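MNMC2 (Aquifex aeolicus, PDB 3VYW) transfers a methyl group from S-adenosylmethionine to a modified wobble uridine of tRNA, acting without the oxidase domain to which such methyltransferases are usually fused. Local coordinates at residues L107-A112 and P141-P146; L115-E120 and E145-I150; K124-I129 and E160-R165. One frame throughout, in Å; residues are numbered along the deposited sequence.

Overall arrangement
Followed from the N terminus, the chain leaves strand 97-103 through residues 107-112, runs down helix 109-121 past 115-120, and returns along strand 126-133, where 124-129 lies. Contact 1 closes a loop of 28 residues by bringing 141-146 back against the helix start, where S-adenosylmethionine is held. Contact 2 closes an overlapping loop of 24 residues, joining the same helix to the beginning of helix 148-157; the two contacts end on overlapping stretches and share Glu-145 and Pro-146. Contact 3, closing 30 residues, crosses both: its first segment lies within their loops and its second beyond them. It ties strand 126-133 to the turn that leads into strand 166-172.

Contact 1: residues L107-A112 and P141-P146; sequences LGYNLA and PILPEP. With SAM (S-adenosylmethionine), chain E.
The carboxylate of S-adenosylmethionine sits at the N-terminal end of helix 109-121, in the loop that follows strand 97-103, the classic cofactor site of a Rossmann-fold methyltransferase. Backbone amides do the gripping. SAM O takes two bonds, from Leu-107 N at 3.0 Å and from Tyr-109 N at 3.2 Å, while SAM OXT receives a weaker one from Asn-110 N at 3.3 Å. Gly-108, between the first two donors, is the N-cap residue, and its positive phi of 83° would jam a side chain against the carbonyl oxygen of Leu-107. The helix start would probably add a favourable field for the negative carboxylate.

The next shell centres on Tyr-109, whose CG lies anti to its carbonyl carbon (chi1 -77°), so that the ring swings up beside the loop 141-146. Its two faces are both occupied. Over the centre of one stands the methyl CD2 of Leu-143, 3.5 Å from the centroid of the Tyr-109 ring and only 11° off the normal, a well-placed CH-pi contact. Against the other lies Leu-107 CD1, 3.7 Å above the Tyr-109 plane and shifted toward the rim. The residue that lends its amide to the cofactor thus has its ring clamped between two leucines. Its hydroxyl bonds to the backbone oxygen of Lys-56.

Farther out, His-151 of helix 148-157 links the two segments, its NE2 bonded to Leu-107 O and its ND1 weakly to Leu-143 N, and Leu-143 also rests on Ile-75 of helix 74-86. Pro-141 contributes its ring, with CD 4.4 Å from Leu-107 CD1. One turn down the helix, Ala-112 CB meets the other methyl of Leu-143, CD1, at 4.2 Å.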
# COMPACT_ATOMS: atom_id res chain seq x y z
N LEU A 107 1.02 -4.58 11.31
CA LEU A 107 0.71 -5.28 12.52
C LEU A 107 0.06 -6.59 12.23
O LEU A 107 -0.25 -7.32 13.10
CB LEU A 107 -0.16 -4.45 13.41
CG LEU A 107 0.16 -2.99 13.39
CD1 LEU A 107 -0.85 -2.28 14.22
CD2 LEU A 107 1.52 -2.77 13.98
N GLY A 108 -0.11 -6.87 10.96
CA GLY A 108 -0.70 -8.10 10.53
C GLY A 108 -2.19 -8.16 10.52
O GLY A 108 -2.73 -9.21 10.45
N TYR A 109 -2.84 -7.02 10.62
CA TYR A 109 -4.27 -6.92 10.70
C TYR A 109 -5.05 -7.41 9.52
O TYR A 109 -5.99 -8.10 9.67
CB TYR A 109 -4.66 -5.49 10.93
CG TYR A 109 -4.47 -4.98 12.31
CD1 TYR A 109 -3.84 -5.72 13.28
CD2 TYR A 109 -4.91 -3.76 12.65
CE1 TYR A 109 -3.68 -5.23 14.54
CE2 TYR A 109 -4.75 -3.28 13.90
CZ TYR A 109 -4.14 -4.02 14.84
OH TYR A 109 -4.00 -3.50 16.08
N ASN A 110 -4.65 -7.02 8.33
CA ASN A 110 -5.37 -7.41 7.16
C ASN A 110 -5.33 -8.90 7.05
O ASN A 110 -6.30 -9.51 6.75
CB ASN A 110 -4.68 -6.88 5.92
CG ASN A 110 -5.00 -5.45 5.62
OD1 ASN A 110 -5.96 -4.90 6.07
ND2 ASN A 110 -4.17 -4.85 4.84
N LEU A 111 -4.17 -9.47 7.27
CA LEU A 111 -4.00 -10.88 7.16
C LEU A 111 -4.80 -11.66 8.15
O LEU A 111 -5.36 -12.64 7.83
CB LEU A 111 -2.53 -11.22 7.29
CG LEU A 111 -1.69 -10.77 6.12
CD1 LEU A 111 -0.25 -11.15 6.26
CD2 LEU A 111 -2.24 -11.27 4.81
N ALA A 112 -4.81 -11.21 9.38
CA ALA A 112 -5.59 -11.82 10.41
C ALA A 112 -7.07 -11.72 10.16
O ALA A 112 -7.78 -12.66 10.36
CB ALA A 112 -5.25 -11.20 11.73
N PRO A 141 0.17 -4.51 19.03
CA PRO A 141 -1.12 -4.39 19.66
C PRO A 141 -1.95 -5.51 19.15
O PRO A 141 -1.92 -5.79 18.00
CB PRO A 141 -1.65 -3.10 19.09
CG PRO A 141 -0.47 -2.33 18.74
CD PRO A 141 0.50 -3.33 18.24
N ILE A 142 -2.67 -6.18 20.03
CA ILE A 142 -3.41 -7.34 19.61
C ILE A 142 -4.82 -6.96 19.36
O ILE A 142 -5.38 -6.15 20.05
CB ILE A 142 -3.37 -8.46 20.64
CG1 ILE A 142 -1.96 -8.74 21.05
CG2 ILE A 142 -3.95 -9.71 20.06
CD1 ILE A 142 -1.22 -9.58 20.06
N LEU A 143 -5.36 -7.55 18.33
CA LEU A 143 -6.71 -7.30 17.96
C LEU A 143 -7.65 -7.80 19.03
O LEU A 143 -7.41 -8.78 19.66
CB LEU A 143 -7.01 -7.92 16.59
CG LEU A 143 -6.47 -7.22 15.34
CD1 LEU A 143 -6.69 -8.07 14.12
CD2 LEU A 143 -7.10 -5.89 15.12
N PRO A 144 -8.71 -7.06 19.24
CA PRO A 144 -9.76 -7.41 20.17
C PRO A 144 -10.62 -8.52 19.63
O PRO A 144 -10.60 -8.74 18.46
CB PRO A 144 -10.58 -6.15 20.24
CG PRO A 144 -10.34 -5.50 18.95
CD PRO A 144 -8.92 -5.75 18.65
N GLU A 145 -11.42 -9.14 20.62
CA GLU A 145 -12.25 -10.19 20.07
C GLU A 145 -13.31 -9.53 19.26
O GLU A 145 -13.72 -8.44 19.55
CB GLU A 145 -12.87 -11.07 21.14
CG GLU A 145 -12.16 -12.38 21.42
CD GLU A 145 -11.34 -12.95 20.26
OE1 GLU A 145 -10.95 -12.25 19.29
OE2 GLU A 145 -11.05 -14.16 20.36
N PRO A 146 -13.64 -10.18 18.16
CA PRO A 146 -13.39 -11.60 17.94
C PRO A 146 -12.23 -12.05 17.07
O PRO A 146 -12.19 -13.16 16.62
CB PRO A 146 -14.65 -12.02 17.24
CG PRO A 146 -14.97 -10.85 16.42
CD PRO A 146 -14.72 -9.70 17.31
N SAM E . -0.73 -3.80 6.52
CA SAM E . -0.46 -3.45 7.87
C SAM E . -1.56 -4.08 8.63
O SAM E . -1.57 -4.16 9.83
OXT SAM E . -2.46 -4.57 8.01
CB SAM E . -0.33 -1.95 7.87
CG SAM E . 1.07 -1.62 7.33
SD SAM E . 1.49 -0.04 7.20
CE SAM E . 0.29 0.75 6.44
C5' SAM E . 2.83 0.15 6.24
C4' SAM E . 3.92 -0.93 6.35
O4' SAM E . 4.71 -0.93 5.18
C3' SAM E . 4.90 -0.73 7.48
O3' SAM E . 5.18 -1.96 8.10
C2' SAM E . 6.15 -0.25 6.79
O2' SAM E . 7.29 -0.62 7.52
C1' SAM E . 6.09 -0.98 5.49
N9 SAM E . 6.95 -0.42 4.43
C8 SAM E . 7.08 0.83 4.05
N7 SAM E . 7.93 0.96 3.05
C5 SAM E . 8.37 -0.23 2.76
C6 SAM E . 9.30 -0.79 1.79
N6 SAM E . 9.95 -0.05 0.91
N1 SAM E . 9.49 -2.08 1.81
C2 SAM E . 8.86 -2.85 2.65
N3 SAM E . 8.03 -2.41 3.54
C4 SAM E . 7.74 -1.13 3.66

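Contact 2: residues L115-E120 and E145-I150; sequences LKHLWE and EPYREI
Lys-116 leaves helix 109-121 with CG anti to its backbone N (chi1 -159°), then bends at chi2 and again at chi4, and these turns carry its amine to the loop ahead of helix 148-157. His-117 takes the other course, CG anti to its carbonyl carbon (chi1 -61°), which brings NE2 to the tip of Tyr-147. The meeting joins the helices of two successive beta-alpha-beta crossovers of the Rossmann fold, made where one helix flank meets the start of the next helix.

Lys-116 NZ bonds to Pro-146 O at 3.0 Å, approaching from above the carbonyl plane. Its aliphatic part crosses Tyr-147 at about a right angle, CD coming within 3.6 Å of Tyr-147 CE2. Glu-120, one turn along, offers the amine a long salt bridge. An alanine in place of Lys-116 would remove both the bond to Pro-146 O and the methylene contact with Tyr-147, and would probably loosen the lead-in to helix 148-157.

His-117 and Tyr-147 meet rim to rim, their planes 21° apart, and His-117 NE2 and Tyr-147 OH share a hydrogen bond of 3.1 Å; either may donate. The Tyr-147 side chain also touches Ile-75 of helix 74-86.

Ile-150 forms the apolar half of the contact. Its CG1 lies 4.2 Å from Leu-115 CB, and the chain then runs on to the rim of Trp-119. That indole is held in turn: Leu-115 CD2 lies over one face, NE1 bonds to Leu-125 O, and Arg-165 makes a cation-pi contact. At the indole's edge, close to its plane, Ile-150 CD1 stops 4.3 Å from Trp-119 CZ3.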
# COMPACT_ATOMS: atom_id res chain seq x y z
N LEU A 115 -7.95 -14.17 7.34
CA LEU A 115 -7.90 -15.55 7.72
C LEU A 115 -9.06 -15.96 8.56
O LEU A 115 -9.52 -17.04 8.47
CB LEU A 115 -6.60 -15.90 8.41
CG LEU A 115 -5.32 -15.92 7.63
CD1 LEU A 115 -4.18 -16.12 8.58
CD2 LEU A 115 -5.30 -16.98 6.58
N LYS A 116 -9.55 -15.09 9.41
CA LYS A 116 -10.73 -15.46 10.14
C LYS A 116 -11.94 -15.69 9.25
O LYS A 116 -12.64 -16.65 9.41
CB LYS A 116 -11.06 -14.39 11.15
CG LYS A 116 -11.93 -14.89 12.27
CD LYS A 116 -12.91 -13.84 12.71
CE LYS A 116 -13.98 -14.46 13.56
NZ LYS A 116 -13.42 -15.19 14.71
N HIS A 117 -12.20 -14.79 8.35
CA HIS A 117 -13.21 -14.97 7.37
C HIS A 117 -12.96 -16.05 6.40
O HIS A 117 -13.86 -16.77 6.06
CB HIS A 117 -13.50 -13.67 6.69
CG HIS A 117 -13.97 -12.64 7.62
ND1 HIS A 117 -15.22 -12.26 7.68
CD2 HIS A 117 -13.33 -11.98 8.62
CE1 HIS A 117 -15.37 -11.37 8.64
NE2 HIS A 117 -14.20 -11.20 9.21
N LEU A 118 -11.76 -16.19 5.93
CA LEU A 118 -11.56 -17.20 4.94
C LEU A 118 -11.87 -18.54 5.52
O LEU A 118 -12.48 -19.36 4.90
CB LEU A 118 -10.12 -17.23 4.52
CG LEU A 118 -9.71 -16.18 3.54
CD1 LEU A 118 -8.22 -16.22 3.39
CD2 LEU A 118 -10.37 -16.50 2.23
N TRP A 119 -11.36 -18.80 6.71
CA TRP A 119 -11.66 -20.01 7.40
C TRP A 119 -13.07 -20.20 7.84
O TRP A 119 -13.54 -21.30 7.90
CB TRP A 119 -10.62 -20.34 8.44
CG TRP A 119 -9.34 -20.77 7.81
CD1 TRP A 119 -9.18 -21.44 6.64
CD2 TRP A 119 -8.01 -20.53 8.28
NE1 TRP A 119 -7.89 -21.64 6.38
CE2 TRP A 119 -7.14 -21.12 7.32
CE3 TRP A 119 -7.47 -19.91 9.37
CZ2 TRP A 119 -5.79 -21.08 7.46
CZ3 TRP A 119 -6.11 -19.88 9.50
CH2 TRP A 119 -5.29 -20.45 8.56
N GLU A 120 -13.78 -19.16 8.18
CA GLU A 120 -15.16 -19.37 8.52
C GLU A 120 -15.87 -19.88 7.30
O GLU A 120 -16.68 -20.76 7.40
CB GLU A 120 -15.79 -18.07 9.00
CG GLU A 120 -15.06 -17.50 10.18
CD GLU A 120 -15.86 -16.50 10.98
OE1 GLU A 120 -16.24 -15.46 10.44
OE2 GLU A 120 -16.06 -16.73 12.16
N GLU A 145 -11.42 -9.14 20.62
CA GLU A 145 -12.25 -10.19 20.07
C GLU A 145 -13.31 -9.53 19.26
O GLU A 145 -13.72 -8.44 19.55
CB GLU A 145 -12.87 -11.07 21.14
CG GLU A 145 -12.16 -12.38 21.42
CD GLU A 145 -11.34 -12.95 20.26
OE1 GLU A 145 -10.95 -12.25 19.29
OE2 GLU A 145 -11.05 -14.16 20.36
N PRO A 146 -13.64 -10.18 18.16
CA PRO A 146 -13.39 -11.60 17.94
C PRO A 146 -12.23 -12.05 17.07
O PRO A 146 -12.19 -13.16 16.62
CB PRO A 146 -14.65 -12.02 17.24
CG PRO A 146 -14.97 -10.85 16.42
CD PRO A 146 -14.72 -9.70 17.31
N TYR A 147 -11.29 -11.17 16.85
CA TYR A 147 -10.10 -11.39 16.07
C TYR A 147 -8.84 -11.63 16.84
O TYR A 147 -7.82 -11.75 16.25
CB TYR A 147 -9.89 -10.21 15.14
CG TYR A 147 -11.01 -10.00 14.22
CD1 TYR A 147 -12.04 -9.17 14.55
CD2 TYR A 147 -11.04 -10.62 13.01
CE1 TYR A 147 -13.08 -8.96 13.69
CE2 TYR A 147 -12.09 -10.42 12.15
CZ TYR A 147 -13.10 -9.59 12.51
OH TYR A 147 -14.12 -9.40 11.68
N ARG A 148 -8.89 -11.67 18.15
CA ARG A 148 -7.70 -11.88 18.94
C ARG A 148 -7.02 -13.20 18.81
O ARG A 148 -5.84 -13.27 18.86
CB ARG A 148 -7.98 -11.68 20.39
CG ARG A 148 -7.10 -12.58 21.20
CD ARG A 148 -7.25 -12.34 22.67
NE ARG A 148 -7.21 -10.92 22.91
CZ ARG A 148 -8.04 -10.27 23.71
NH1 ARG A 148 -8.97 -10.93 24.38
NH2 ARG A 148 -7.93 -8.97 23.83
N GLU A 149 -7.77 -14.27 18.72
CA GLU A 149 -7.22 -15.60 18.62
C GLU A 149 -6.46 -15.82 17.36
O GLU A 149 -5.41 -16.43 17.33
CB GLU A 149 -8.34 -16.59 18.61
CG GLU A 149 -8.27 -17.61 19.69
CD GLU A 149 -8.70 -17.05 21.02
OE1 GLU A 149 -9.86 -17.27 21.41
OE2 GLU A 149 -7.89 -16.40 21.68
N ILE A 150 -7.07 -15.37 16.29
CA ILE A 150 -6.54 -15.43 14.96
C ILE A 150 -5.33 -14.55 14.78
O ILE A 150 -4.43 -14.90 14.08
CB ILE A 150 -7.62 -15.08 13.96
CG1 ILE A 150 -7.24 -15.56 12.59
CG2 ILE A 150 -7.85 -13.60 13.91
CD1 ILE A 150 -6.67 -16.94 12.58

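Contact 3: residues K124-I129 and E160-R165; sequences KLRVEI and EYEGER
Arg-165 O is gripped twice from across the contact. Val-127 N donates to it at 2.5 Å, with an N-H...O angle of 155° and the donor nearly along the C=O axis, and Arg-126 CA adds a CA-H...O contact at 2.9 Å to Arg-165 O. This is where two parallel strands of the Rossmann-type sheet begin to pair: strand 126-133 lies beside 166-172, and because Val-127 also bonds through its backbone to Ser-167, it is bracketed by residues 165 and 167 in the usual parallel manner.

The turn from strand 160-162 into 166-172 is pinned by one side chain. Arg-126 has CG anti to its backbone N (chi1 -175°) and bends at chi2, so the chain runs alongside Arg-165 O, its CG 3.3 Å from that oxygen, and presents the guanidinium edge-on. NH1 of Arg-126 bonds to Gly-163 O at 3.2 Å, lying in the plane of that carbonyl, while the acceptor lies close to the guanidinium plane; Glu-164 O is 2.8 Å from the same Arg-126 NH1. The other nitrogen, NH2, forms a salt bridge with Glu-162 OE2 at 2.6 Å, although as a hydrogen bond it is weak, its N-H...O angle only 122°. Glu-162 is steadied in its turn by Ser-167, whose OG bonds to OE1. One cation therefore reaches carbonyl and carboxylate groups of the turn together.

Gly-163 meets a local constraint too, since a CB there would collide with the ring of Tyr-161. On the helix-facing side, Arg-165 lays its methylenes against the carbonyl oxygen of Leu-125, while its NH1 bonds to Pro-123 O; the nearest of those carbons, Arg-165 CB, is 3.7 Å from Leu-125 O.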
# COMPACT_ATOMS: atom_id res chain seq x y z
N LYS A 124 -11.30 -25.63 5.47
CA LYS A 124 -10.27 -26.48 4.95
C LYS A 124 -9.31 -25.85 3.97
O LYS A 124 -8.46 -26.51 3.44
CB LYS A 124 -10.92 -27.70 4.32
CG LYS A 124 -11.99 -28.31 5.20
CD LYS A 124 -11.55 -29.67 5.70
CE LYS A 124 -11.68 -29.76 7.20
NZ LYS A 124 -13.03 -30.24 7.60
N LEU A 125 -9.48 -24.57 3.73
CA LEU A 125 -8.73 -23.84 2.73
C LEU A 125 -7.27 -23.67 3.00
O LEU A 125 -6.88 -23.32 4.06
CB LEU A 125 -9.35 -22.46 2.63
CG LEU A 125 -8.98 -21.64 1.43
CD1 LEU A 125 -9.78 -22.12 0.26
CD2 LEU A 125 -9.34 -20.22 1.76
N ARG A 126 -6.45 -23.89 2.01
CA ARG A 126 -5.06 -23.70 2.22
C ARG A 126 -4.73 -22.31 1.77
O ARG A 126 -5.10 -21.92 0.71
CB ARG A 126 -4.28 -24.72 1.42
CG ARG A 126 -2.79 -24.71 1.66
CD ARG A 126 -2.06 -24.66 0.34
NE ARG A 126 -0.64 -24.43 0.50
CZ ARG A 126 0.07 -24.85 1.52
NH1 ARG A 126 -0.50 -25.52 2.49
NH2 ARG A 126 1.36 -24.58 1.58
N VAL A 127 -4.06 -21.55 2.59
CA VAL A 127 -3.81 -20.18 2.25
C VAL A 127 -2.35 -19.88 2.06
O VAL A 127 -1.57 -20.18 2.89
CB VAL A 127 -4.37 -19.26 3.31
CG1 VAL A 127 -4.33 -17.86 2.82
CG2 VAL A 127 -5.78 -19.64 3.62
N GLU A 128 -2.00 -19.27 0.95
CA GLU A 128 -0.64 -18.86 0.71
C GLU A 128 -0.45 -17.36 0.83
O GLU A 128 -0.98 -16.62 0.06
CB GLU A 128 -0.20 -19.28 -0.67
CG GLU A 128 -0.02 -20.75 -0.88
CD GLU A 128 0.61 -21.05 -2.21
OE1 GLU A 128 -0.01 -21.73 -3.04
OE2 GLU A 128 1.75 -20.62 -2.44
N ILE A 129 0.34 -16.93 1.79
CA ILE A 129 0.65 -15.54 1.95
C ILE A 129 2.12 -15.23 1.82
O ILE A 129 2.93 -15.83 2.45
CB ILE A 129 0.22 -15.06 3.33
CG1 ILE A 129 -1.25 -15.32 3.53
CG2 ILE A 129 0.48 -13.59 3.48
CD1 ILE A 129 -1.67 -15.18 4.95
N GLU A 160 8.30 -17.04 8.98
CA GLU A 160 8.21 -18.07 8.00
C GLU A 160 7.49 -19.25 8.60
O GLU A 160 7.76 -19.63 9.70
CB GLU A 160 9.60 -18.43 7.49
CG GLU A 160 9.82 -18.06 6.03
CD GLU A 160 11.27 -17.87 5.65
OE1 GLU A 160 11.72 -18.48 4.67
OE2 GLU A 160 11.97 -17.09 6.33
N TYR A 161 6.50 -19.75 7.89
CA TYR A 161 5.78 -20.90 8.35
C TYR A 161 5.20 -21.74 7.22
O TYR A 161 4.66 -21.23 6.29
CB TYR A 161 4.67 -20.46 9.27
CG TYR A 161 3.82 -21.57 9.78
CD1 TYR A 161 4.25 -22.36 10.81
CD2 TYR A 161 2.60 -21.82 9.24
CE1 TYR A 161 3.47 -23.38 11.28
CE2 TYR A 161 1.83 -22.83 9.71
CZ TYR A 161 2.27 -23.61 10.73
OH TYR A 161 1.49 -24.62 11.19
N GLU A 162 5.28 -23.05 7.34
CA GLU A 162 4.64 -23.93 6.39
C GLU A 162 3.78 -24.96 7.10
O GLU A 162 4.20 -25.54 8.06
CB GLU A 162 5.68 -24.60 5.51
CG GLU A 162 5.10 -25.24 4.29
CD GLU A 162 4.69 -24.24 3.25
OE1 GLU A 162 5.34 -23.19 3.16
OE2 GLU A 162 3.73 -24.52 2.53
N GLY A 163 2.58 -25.18 6.64
CA GLY A 163 1.63 -25.91 7.43
C GLY A 163 0.61 -26.51 6.52
O GLY A 163 0.67 -26.29 5.34
N GLU A 164 -0.31 -27.28 7.05
CA GLU A 164 -1.23 -27.90 6.15
C GLU A 164 -2.07 -26.86 5.48
O GLU A 164 -2.15 -26.85 4.26
CB GLU A 164 -2.12 -28.89 6.89
CG GLU A 164 -2.87 -28.32 8.07
CD GLU A 164 -3.79 -29.32 8.75
OE1 GLU A 164 -5.02 -29.23 8.53
OE2 GLU A 164 -3.30 -30.17 9.51
N ARG A 165 -2.80 -26.10 6.26
CA ARG A 165 -3.58 -24.96 5.78
C ARG A 165 -2.83 -23.73 5.31
O ARG A 165 -3.27 -23.05 4.43
CB ARG A 165 -4.63 -24.57 6.78
CG ARG A 165 -5.63 -25.65 7.02
CD ARG A 165 -6.85 -25.10 7.70
NE ARG A 165 -6.51 -24.44 8.93
CZ ARG A 165 -7.39 -23.89 9.74
NH1 ARG A 165 -8.66 -23.92 9.46
NH2 ARG A 165 -6.97 -23.31 10.85